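Local coordinates for type III CBASS phage resistance system CD-NTase-associated protein Cap8 (Pseudomonas aeruginosa, PDB 6P8P) that is a bacterial HORMA-domain protein that probably regulates a cGAS-like nucleotidyltransferase in immunity against bacteriophages, at residues Val5-Arg15 / Ile81-Leu91; Ala17-Leu28 / Leu40-Ile51. The protein carries 2 engineered substitutions. One frame throughout, in Å; residues are numbered along the deposited sequence.

Contact 1 (Val5-Arg15 / Ile81-Leu91); sequences VSRTFRSSPHR and IDGDDANEEVL
Thr-8 and Asn-87 pair their backbones in a single antiparallel hydrogen-bonded bridge, Thr-8 N to Asn-87 O at 2.9 Å and Asn-87 N to Thr-8 O at 2.8 Å, and bonds involving side chains do most of the rest. Three arginines of 5-15 illustrate how this is done. Arg-7 bends at chi2 (-69°), which brings its guanidinium edge to the loop carbonyls: NE donates to Glu-89 O (2.7 Å, nearly straight), NH2 to Val-90 O, and NH1 turns back to Ser-6 O. Arg-15, extended, grips the Glu-88 carboxylate end-on, NH1 to OE2 and NH2 to OE1, both at 2.9 Å. OE2 also accepts from Arg-10 N, so it takes two N-H groups and the carboxylate three. Arg-10 reaches over Gly-83; its NE bonds Ala-80 O, while NH2 to Ile-81 O is weak. Carbon packing completes the joint: Glu-88 CG makes a CH-pi contact over the Phe-9 ring, 3.9 Å from its centroid, Leu-91 CD2 covers one face of the Arg-7 guanidinium, and Pro-13 CG touches Ile-81 CG1. The loop after helix 77-82 thus runs along strand 4-10, whose other backbone edge pairs with strand 69-75, while Phe-9 and Leu-91 pack on helix 17-29.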
loop_
_atom_site.group_PDB
_atom_site.type_symbol
_atom_site.label_atom_id
_atom_site.label_comp_id
_atom_site.label_asym_id
_atom_site.label_seq_id
_atom_site.Cartn_x
_atom_site.Cartn_y
_atom_site.Cartn_z
ATOM N N VAL A 5 4.294 26.794 0.889
ATOM C CA VAL A 5 3.166 26.870 1.807
ATOM C C VAL A 5 3.021 25.494 2.435
ATOM O O VAL A 5 3.481 24.492 1.891
ATOM C CB VAL A 5 1.858 27.288 1.124
ATOM C CG1 VAL A 5 2.081 28.566 0.344
ATOM C CG2 VAL A 5 1.365 26.202 0.223
ATOM N N SER A 6 2.384 25.453 3.593
ATOM C CA SER A 6 2.224 24.171 4.276
ATOM C C SER A 6 0.770 23.956 4.661
ATOM O O SER A 6 -0.014 24.904 4.822
ATOM C CB SER A 6 3.127 24.066 5.502
ATOM O OG SER A 6 2.499 24.557 6.650
ATOM N N ARG A 7 0.412 22.684 4.782
ATOM C CA ARG A 7 -0.915 22.282 5.215
ATOM C C ARG A 7 -0.722 21.126 6.186
ATOM O O ARG A 7 0.326 20.475 6.199
ATOM C CB ARG A 7 -1.782 21.908 4.027
ATOM C CG ARG A 7 -2.173 23.074 3.097
ATOM C CD ARG A 7 -3.122 24.034 3.774
ATOM N NE ARG A 7 -3.664 25.064 2.886
ATOM C CZ ARG A 7 -3.067 26.219 2.623
ATOM N NH1 ARG A 7 -1.881 26.496 3.142
ATOM N NH2 ARG A 7 -3.656 27.093 1.814
ATOM N N THR A 8 -1.718 20.924 7.043
ATOM C CA THR A 8 -1.665 19.903 8.077
ATOM C C THR A 8 -3.043 19.271 8.156
ATOM O O THR A 8 -4.017 19.930 8.523
ATOM C CB THR A 8 -1.237 20.472 9.429
ATOM O OG1 THR A 8 0.087 21.009 9.319
ATOM C CG2 THR A 8 -1.254 19.391 10.467
ATOM N N PHE A 9 -3.115 17.994 7.817
ATOM C CA PHE A 9 -4.377 17.272 7.797
ATOM C C PHE A 9 -4.538 16.379 9.013
ATOM O O PHE A 9 -3.594 15.706 9.432
ATOM C CB PHE A 9 -4.475 16.412 6.536
ATOM C CG PHE A 9 -4.955 17.160 5.355
ATOM C CD1 PHE A 9 -4.112 18.058 4.694
ATOM C CD2 PHE A 9 -6.256 17.052 4.935
ATOM C CE1 PHE A 9 -4.573 18.773 3.613
ATOM C CE2 PHE A 9 -6.727 17.779 3.855
ATOM C CZ PHE A 9 -5.887 18.631 3.196
ATOM N N ARG A 10 -5.759 16.339 9.537
ATOM C CA ARG A 10 -6.120 15.433 10.629
ATOM C C ARG A 10 -6.266 14.005 10.095
ATOM O O ARG A 10 -7.140 13.724 9.265
ATOM C CB ARG A 10 -7.416 15.898 11.283
ATOM C CG ARG A 10 -7.358 17.381 11.713
ATOM C CD ARG A 10 -8.752 17.923 12.037
ATOM N NE ARG A 10 -9.306 17.312 13.234
ATOM C CZ ARG A 10 -10.542 17.525 13.672
ATOM N NH1 ARG A 10 -11.348 18.310 12.985
ATOM N NH2 ARG A 10 -10.974 16.937 14.779
ATOM N N SER A 11 -5.428 13.104 10.589
ATOM C CA SER A 11 -5.462 11.720 10.121
ATOM C C SER A 11 -5.992 10.833 11.241
ATOM O O SER A 11 -6.903 11.243 11.963
ATOM C CB SER A 11 -4.078 11.298 9.633
ATOM O OG SER A 11 -4.131 10.029 9.011
ATOM N N SER A 12 -5.443 9.639 11.385
ATOM C CA SER A 12 -6.021 8.658 12.293
ATOM C C SER A 12 -5.890 9.140 13.735
ATOM O O SER A 12 -4.818 9.602 14.128
ATOM C CB SER A 12 -5.301 7.311 12.138
ATOM O OG SER A 12 -5.928 6.353 12.955
ATOM N N PRO A 13 -6.943 9.011 14.561
ATOM C CA PRO A 13 -8.220 8.332 14.324
ATOM C C PRO A 13 -9.377 9.195 13.870
ATOM O O PRO A 13 -10.511 8.743 13.940
ATOM C CB PRO A 13 -8.543 7.756 15.721
ATOM C CG PRO A 13 -8.059 8.859 16.645
ATOM C CD PRO A 13 -6.780 9.364 15.989
ATOM N N HIS A 14 -9.115 10.416 13.422
ATOM C CA HIS A 14 -10.176 11.262 12.916
ATOM C C HIS A 14 -10.591 10.867 11.508
ATOM O O HIS A 14 -11.790 10.895 11.186
ATOM C CB HIS A 14 -9.718 12.716 12.935
ATOM C CG HIS A 14 -10.753 13.685 12.471
ATOM N ND1 HIS A 14 -11.867 13.998 13.220
ATOM C CD2 HIS A 14 -10.816 14.448 11.355
ATOM C CE1 HIS A 14 -12.577 14.908 12.572
ATOM N NE2 HIS A 14 -11.957 15.202 11.443
ATOM N N ARG A 15 -9.610 10.548 10.668
ATOM C CA ARG A 15 -9.799 9.949 9.354
ATOM C C ARG A 15 -8.954 8.692 9.301
ATOM O O ARG A 15 -7.860 8.683 9.854
ATOM C CB ARG A 15 -9.325 10.876 8.237
ATOM C CG ARG A 15 -10.140 12.068 7.949
ATOM C CD ARG A 15 -9.406 12.862 6.879
ATOM N NE ARG A 15 -10.079 14.061 6.433
ATOM C CZ ARG A 15 -9.715 15.293 6.792
ATOM N NH1 ARG A 15 -8.738 15.484 7.667
ATOM N NH2 ARG A 15 -10.359 16.337 6.301
ATOM N N ILE A 81 -7.593 14.248 16.914
ATOM C CA ILE A 81 -8.898 14.397 17.545
ATOM C C ILE A 81 -9.151 15.859 17.883
ATOM O O ILE A 81 -10.223 16.401 17.596
ATOM C CB ILE A 81 -8.995 13.510 18.799
ATOM C CG1 ILE A 81 -8.769 12.045 18.445
ATOM C CG2 ILE A 81 -10.352 13.692 19.463
ATOM C CD1 ILE A 81 -8.667 11.121 19.652
ATOM N N ASP A 82 -8.162 16.517 18.487
ATOM C CA ASP A 82 -8.286 17.935 18.818
ATOM C C ASP A 82 -8.460 18.781 17.560
ATOM O O ASP A 82 -9.433 19.530 17.423
ATOM C CB ASP A 82 -7.051 18.380 19.610
ATOM C CG ASP A 82 -7.375 19.409 20.671
ATOM O OD1 ASP A 82 -8.427 20.079 20.555
ATOM O OD2 ASP A 82 -6.574 19.553 21.619
ATOM N N GLY A 83 -7.516 18.674 16.630
ATOM C CA GLY A 83 -7.536 19.450 15.411
ATOM C C GLY A 83 -6.994 20.858 15.526
ATOM O O GLY A 83 -7.052 21.606 14.538
ATOM N N ASP A 84 -6.430 21.232 16.680
ATOM C CA ASP A 84 -5.997 22.612 16.884
ATOM C C ASP A 84 -4.895 23.008 15.910
ATOM O O ASP A 84 -4.851 24.155 15.452
ATOM C CB ASP A 84 -5.523 22.810 18.327
ATOM C CG ASP A 84 -6.631 22.600 19.340
ATOM O OD1 ASP A 84 -6.333 22.539 20.552
ATOM O OD2 ASP A 84 -7.804 22.491 18.919
ATOM N N ASP A 85 -3.984 22.085 15.593
ATOM C CA ASP A 85 -2.880 22.394 14.695
ATOM C C ASP A 85 -3.231 22.156 13.233
ATOM O O ASP A 85 -2.378 22.354 12.363
ATOM C CB ASP A 85 -1.634 21.572 15.064
ATOM C CG ASP A 85 -1.133 21.867 16.470
ATOM O OD1 ASP A 85 -1.358 22.997 16.960
ATOM O OD2 ASP A 85 -0.519 20.970 17.086
ATOM N N ALA A 86 -4.464 21.766 12.941
ATOM C CA ALA A 86 -4.831 21.462 11.566
ATOM C C ALA A 86 -4.900 22.714 10.696
ATOM O O ALA A 86 -5.239 23.813 11.144
ATOM C CB ALA A 86 -6.181 20.750 11.524
ATOM N N ASN A 87 -4.579 22.534 9.428
ATOM C CA ASN A 87 -4.734 23.591 8.432
ATOM C C ASN A 87 -5.049 22.882 7.119
ATOM O O ASN A 87 -4.136 22.399 6.448
ATOM C CB ASN A 87 -3.496 24.467 8.299
ATOM C CG ASN A 87 -3.640 25.514 7.213
ATOM O OD1 ASN A 87 -4.717 25.683 6.637
ATOM N ND2 ASN A 87 -2.551 26.208 6.908
ATOM N N GLU A 88 -6.331 22.825 6.774
ATOM C CA GLU A 88 -6.805 22.161 5.571
ATOM C C GLU A 88 -7.385 23.151 4.574
ATOM O O GLU A 88 -8.187 22.765 3.724
ATOM C CB GLU A 88 -7.821 21.088 5.981
ATOM C CG GLU A 88 -7.195 20.081 6.976
ATOM C CD GLU A 88 -8.134 18.964 7.426
ATOM O OE1 GLU A 88 -9.325 18.969 7.033
ATOM O OE2 GLU A 88 -7.668 18.092 8.198
ATOM N N GLU A 89 -6.963 24.416 4.643
ATOM C CA GLU A 89 -7.493 25.433 3.750
ATOM C C GLU A 89 -7.209 25.069 2.299
ATOM O O GLU A 89 -6.173 24.485 1.969
ATOM C CB GLU A 89 -6.860 26.803 4.058
ATOM C CG GLU A 89 -7.380 27.476 5.302
ATOM C CD GLU A 89 -6.570 28.714 5.686
ATOM O OE1 GLU A 89 -6.414 28.958 6.903
ATOM O OE2 GLU A 89 -6.088 29.430 4.770
ATOM N N VAL A 90 -8.117 25.478 1.419
ATOM C CA VAL A 90 -7.872 25.360 -0.012
ATOM C C VAL A 90 -6.634 26.152 -0.400
ATOM O O VAL A 90 -6.343 27.216 0.152
ATOM C CB VAL A 90 -9.103 25.832 -0.804
ATOM C CG1 VAL A 90 -8.844 25.795 -2.294
ATOM C CG2 VAL A 90 -10.315 24.981 -0.450
ATOM N N LEU A 91 -5.903 25.630 -1.368
ATOM C CA LEU A 91 -4.685 26.265 -1.840
ATOM C C LEU A 91 -5.032 27.325 -2.878
ATOM O O LEU A 91 -5.886 27.101 -3.745
ATOM C CB LEU A 91 -3.747 25.210 -2.453
ATOM C CG LEU A 91 -3.128 24.265 -1.424
ATOM C CD1 LEU A 91 -2.496 23.069 -2.140
ATOM C CD2 LEU A 91 -2.088 24.929 -0.560
#

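Contact 2 (Ala17-Leu28 / Leu40-Ile51); sequences ALQTWDAIVELL and LRAVTGVAASLI
Trp-21 is the knob of this helix packing, set among Leu-40, Thr-44, Ala-47 and Ile-51. With CG anti to the backbone N (chi1 -178°), its indole projects from helix 17-28 into the 40-51 segment, where Ala-47 CB sits over the six-membered ring, 3.4 Å from the centroid, in a CH-pi contact. Val-25 CG2, from its own helix, covers the opposite face. Ile-51 CD1 lies 4.0 Å from Trp-21 CB, and Val-43 CG2 meets CZ2. Small residues allow close approach at the start of the helix: Ala-17 CB comes within 3.3 Å of Ala-48 O. At the far end Leu-40 packs on Val-25 and Leu-28. Further out, Trp-21 NE1 donates to Leu-40 O (3.0 Å), which lies in the ring plane and fixes the rotation of the indole. Thr-44 OG1 bonds back to Arg-41 O at 2.7 Å. At the polar edge, waters link Asp-22 to Thr-44 OG1 and to Arg-41 NE, and Glu-26 to Arg-41 NH2. The axes of 17-28 and 44-51 cross at 115°, 8.3 Å apart. Ile-24 and Leu-28 rest on Ile-72 of strand 69-75, Val-43 and Val-46 meet helix 111-119, and Ala-48 packs on Trp-113 of the second subunit.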
loop_
_atom_site.group_PDB
_atom_site.type_symbol
_atom_site.label_atom_id
_atom_site.label_comp_id
_atom_site.label_asym_id
_atom_site.label_seq_id
_atom_site.Cartn_x
_atom_site.Cartn_y
_atom_site.Cartn_z
ATOM N N ALA A 17 -6.460 6.097 7.142
ATOM C CA ALA A 17 -5.328 6.471 6.288
ATOM C C ALA A 17 -5.746 6.712 4.844
ATOM O O ALA A 17 -5.179 7.588 4.154
ATOM C CB ALA A 17 -4.240 5.398 6.364
ATOM N N LEU A 18 -6.731 5.965 4.359
ATOM C CA LEU A 18 -7.177 6.191 2.988
ATOM C C LEU A 18 -8.027 7.461 2.883
ATOM O O LEU A 18 -7.930 8.212 1.903
ATOM C CB LEU A 18 -7.944 4.964 2.488
ATOM C CG LEU A 18 -8.521 5.067 1.081
ATOM C CD1 LEU A 18 -8.401 3.701 0.340
ATOM C CD2 LEU A 18 -9.977 5.459 1.132
ATOM N N GLN A 19 -8.879 7.721 3.882
ATOM C CA GLN A 19 -9.629 8.971 3.876
ATOM C C GLN A 19 -8.693 10.166 3.915
ATOM O O GLN A 19 -8.988 11.203 3.319
ATOM C CB GLN A 19 -10.593 9.024 5.064
ATOM C CG GLN A 19 -11.692 8.000 5.007
ATOM C CD GLN A 19 -12.494 7.934 6.279
ATOM O OE1 GLN A 19 -11.938 8.038 7.380
ATOM N NE2 GLN A 19 -13.818 7.740 6.147
ATOM N N THR A 20 -7.575 10.037 4.625
ATOM C CA THR A 20 -6.576 11.095 4.685
ATOM C C THR A 20 -5.965 11.322 3.310
ATOM O O THR A 20 -5.905 12.446 2.818
ATOM C CB THR A 20 -5.480 10.715 5.681
ATOM O OG1 THR A 20 -6.042 10.424 6.984
ATOM C CG2 THR A 20 -4.443 11.860 5.800
ATOM N N TRP A 21 -5.556 10.245 2.634
ATOM C CA TRP A 21 -5.007 10.427 1.283
ATOM C C TRP A 21 -6.022 11.042 0.336
ATOM O O TRP A 21 -5.686 11.942 -0.441
ATOM C CB TRP A 21 -4.540 9.095 0.724
ATOM C CG TRP A 21 -3.911 9.167 -0.618
ATOM C CD1 TRP A 21 -4.359 8.553 -1.744
ATOM C CD2 TRP A 21 -2.736 9.897 -0.985
ATOM N NE1 TRP A 21 -3.496 8.819 -2.799
ATOM C CE2 TRP A 21 -2.508 9.665 -2.354
ATOM C CE3 TRP A 21 -1.835 10.706 -0.277
ATOM C CZ2 TRP A 21 -1.412 10.182 -3.023
ATOM C CZ3 TRP A 21 -0.751 11.259 -0.958
ATOM C CH2 TRP A 21 -0.554 10.994 -2.321
ATOM N N ASP A 22 -7.272 10.579 0.391
ATOM C CA ASP A 22 -8.301 11.146 -0.468
ATOM C C ASP A 22 -8.454 12.649 -0.222
ATOM O O ASP A 22 -8.618 13.424 -1.167
ATOM C CB ASP A 22 -9.627 10.423 -0.232
ATOM C CG ASP A 22 -9.721 9.093 -0.949
ATOM O OD1 ASP A 22 -8.830 8.757 -1.745
ATOM O OD2 ASP A 22 -10.722 8.366 -0.709
ATOM N N ALA A 23 -8.341 13.085 1.037
ATOM C CA ALA A 23 -8.463 14.519 1.321
ATOM C C ALA A 23 -7.287 15.280 0.729
ATOM O O ALA A 23 -7.454 16.401 0.223
ATOM C CB ALA A 23 -8.563 14.776 2.829
ATOM N N ILE A 24 -6.093 14.660 0.771
ATOM C CA ILE A 24 -4.888 15.262 0.194
ATOM C C ILE A 24 -4.981 15.319 -1.321
ATOM O O ILE A 24 -4.624 16.321 -1.947
ATOM C CB ILE A 24 -3.640 14.484 0.659
ATOM C CG1 ILE A 24 -3.444 14.694 2.165
ATOM C CG2 ILE A 24 -2.407 14.909 -0.123
ATOM C CD1 ILE A 24 -2.445 13.755 2.821
ATOM N N VAL A 25 -5.492 14.269 -1.935
ATOM C CA VAL A 25 -5.660 14.286 -3.381
ATOM C C VAL A 25 -6.608 15.408 -3.796
ATOM O O VAL A 25 -6.379 16.108 -4.786
ATOM C CB VAL A 25 -6.186 12.930 -3.864
ATOM C CG1 VAL A 25 -6.535 13.003 -5.354
ATOM C CG2 VAL A 25 -5.148 11.822 -3.602
ATOM N N GLU A 26 -7.692 15.584 -3.061
ATOM C CA GLU A 26 -8.615 16.669 -3.398
ATOM C C GLU A 26 -7.950 18.041 -3.240
ATOM O O GLU A 26 -8.117 18.923 -4.089
ATOM C CB GLU A 26 -9.874 16.562 -2.542
ATOM C CG GLU A 26 -10.931 17.619 -2.898
ATOM C CD GLU A 26 -11.471 17.498 -4.307
ATOM O OE1 GLU A 26 -11.359 16.408 -4.908
ATOM O OE2 GLU A 26 -12.007 18.509 -4.815
ATOM N N LEU A 27 -7.173 18.226 -2.170
ATOM C CA LEU A 27 -6.444 19.473 -1.988
ATOM C C LEU A 27 -5.558 19.775 -3.188
ATOM O O LEU A 27 -5.500 20.917 -3.672
ATOM C CB LEU A 27 -5.594 19.387 -0.732
ATOM C CG LEU A 27 -4.837 20.669 -0.392
ATOM C CD1 LEU A 27 -5.717 21.621 0.406
ATOM C CD2 LEU A 27 -3.549 20.336 0.355
ATOM N N LEU A 28 -4.886 18.754 -3.708
ATOM C CA LEU A 28 -3.885 18.973 -4.743
ATOM C C LEU A 28 -4.433 18.999 -6.153
ATOM O O LEU A 28 -3.759 19.541 -7.033
ATOM C CB LEU A 28 -2.807 17.907 -4.652
ATOM C CG LEU A 28 -1.934 17.944 -3.411
ATOM C CD1 LEU A 28 -1.007 16.725 -3.345
ATOM C CD2 LEU A 28 -1.121 19.227 -3.362
ATOM N N LEU A 40 -2.205 10.114 -8.688
ATOM C CA LEU A 40 -2.299 10.170 -7.228
ATOM C C LEU A 40 -3.234 9.090 -6.688
ATOM O O LEU A 40 -2.934 8.444 -5.673
ATOM C CB LEU A 40 -2.764 11.553 -6.785
ATOM C CG LEU A 40 -1.662 12.597 -6.579
ATOM C CD1 LEU A 40 -0.910 12.914 -7.801
ATOM C CD2 LEU A 40 -2.372 13.873 -6.048
ATOM N N ARG A 41 -4.364 8.868 -7.354
ATOM C CA ARG A 41 -5.282 7.830 -6.915
ATOM C C ARG A 41 -4.690 6.450 -7.148
ATOM O O ARG A 41 -4.920 5.535 -6.353
ATOM C CB ARG A 41 -6.636 7.984 -7.620
ATOM C CG ARG A 41 -7.442 9.192 -7.180
ATOM C CD ARG A 41 -8.780 9.280 -7.924
ATOM N NE ARG A 41 -9.612 10.363 -7.417
ATOM C CZ ARG A 41 -10.698 10.841 -8.033
ATOM N NH1 ARG A 41 -11.085 10.335 -9.196
ATOM N NH2 ARG A 41 -11.394 11.834 -7.495
ATOM N N ALA A 42 -3.854 6.303 -8.171
ATOM C CA ALA A 42 -3.279 4.982 -8.458
ATOM C C ALA A 42 -2.315 4.504 -7.360
ATOM O O ALA A 42 -2.130 3.290 -7.186
ATOM C CB ALA A 42 -2.556 5.016 -9.803
ATOM N N VAL A 43 -1.676 5.425 -6.637
ATOM C CA VAL A 43 -0.713 5.077 -5.600
ATOM C C VAL A 43 -1.365 5.043 -4.217
ATOM O O VAL A 43 -0.668 5.042 -3.209
ATOM C CB VAL A 43 0.498 6.017 -5.603
ATOM C CG1 VAL A 43 1.209 6.005 -6.931
ATOM C CG2 VAL A 43 0.058 7.438 -5.210
ATOM N N THR A 44 -2.699 4.995 -4.158
ATOM C CA THR A 44 -3.404 5.077 -2.881
ATOM C C THR A 44 -2.950 4.003 -1.910
ATOM O O THR A 44 -2.784 4.263 -0.711
ATOM C CB THR A 44 -4.922 4.962 -3.105
ATOM O OG1 THR A 44 -5.408 6.125 -3.765
ATOM C CG2 THR A 44 -5.697 4.798 -1.778
ATOM N N GLY A 45 -2.747 2.774 -2.396
ATOM C CA GLY A 45 -2.330 1.720 -1.480
ATOM C C GLY A 45 -1.020 2.057 -0.784
ATOM O O GLY A 45 -0.878 1.911 0.440
ATOM N N VAL A 46 -0.044 2.519 -1.557
ATOM C CA VAL A 46 1.252 2.870 -0.990
ATOM C C VAL A 46 1.108 4.085 -0.078
ATOM O O VAL A 46 1.622 4.115 1.049
ATOM C CB VAL A 46 2.280 3.119 -2.115
ATOM C CG1 VAL A 46 3.584 3.607 -1.525
ATOM C CG2 VAL A 46 2.477 1.871 -2.936
ATOM N N ALA A 47 0.428 5.121 -0.563
ATOM C CA ALA A 47 0.363 6.360 0.197
ATOM C C ALA A 47 -0.374 6.168 1.512
ATOM O O ALA A 47 0.075 6.645 2.567
ATOM C CB ALA A 47 -0.314 7.431 -0.652
ATOM N N ALA A 48 -1.503 5.450 1.474
ATOM C CA ALA A 48 -2.217 5.135 2.702
ATOM C C ALA A 48 -1.368 4.290 3.638
ATOM O O ALA A 48 -1.421 4.456 4.856
ATOM C CB ALA A 48 -3.539 4.443 2.363
ATOM N N SER A 49 -0.589 3.359 3.099
ATOM C CA SER A 49 0.287 2.572 3.958
ATOM C C SER A 49 1.242 3.457 4.741
ATOM O O SER A 49 1.446 3.259 5.944
ATOM C CB SER A 49 1.080 1.569 3.104
ATOM O OG SER A 49 2.017 0.806 3.873
ATOM N N LEU A 50 1.823 4.440 4.065
ATOM C CA LEU A 50 2.775 5.339 4.706
ATOM C C LEU A 50 2.089 6.227 5.737
ATOM O O LEU A 50 2.657 6.518 6.789
ATOM C CB LEU A 50 3.466 6.200 3.641
ATOM C CG LEU A 50 4.352 5.452 2.659
ATOM C CD1 LEU A 50 4.736 6.372 1.495
ATOM C CD2 LEU A 50 5.566 4.888 3.351
ATOM N N ILE A 51 0.887 6.707 5.427
ATOM C CA ILE A 51 0.124 7.483 6.397
ATOM C C ILE A 51 -0.198 6.642 7.622
ATOM O O ILE A 51 -0.094 7.115 8.759
ATOM C CB ILE A 51 -1.147 8.043 5.738
ATOM C CG1 ILE A 51 -0.756 9.088 4.707
ATOM C CG2 ILE A 51 -2.090 8.599 6.782
ATOM C CD1 ILE A 51 -1.882 9.444 3.743
HETATM O O HOH W 1 -9.270 10.414 -4.536
HETATM O O HOH W 2 -8.087 6.790 -4.073
HETATM O O HOH W 3 -10.308 13.952 -5.620
#

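How the contacts relate
From the N terminus, strand 4-10 comes first and helix 17-29 is the next element after a short turn, so each contact takes its first segment from the opening part of the chain. Contact 2 closes the shorter loop, with the chain turning back through helix 35-42 into helix 44-52. Contact 1 closes a much longer one, after strands 61-64 and 69-75 and helix 77-82, and contact 2 is nested inside it. Their centres lie about 14 Å apart, yet they touch: Ser-11 OG and Thr-20 OG1, 2.8 Å apart, probably share a hydrogen bond, and Glu-89 O packs against Leu-27 CD1. Together they tie the sheet's edge strand and its flanking loop to the helices packed on the sheet in this HORMA domain.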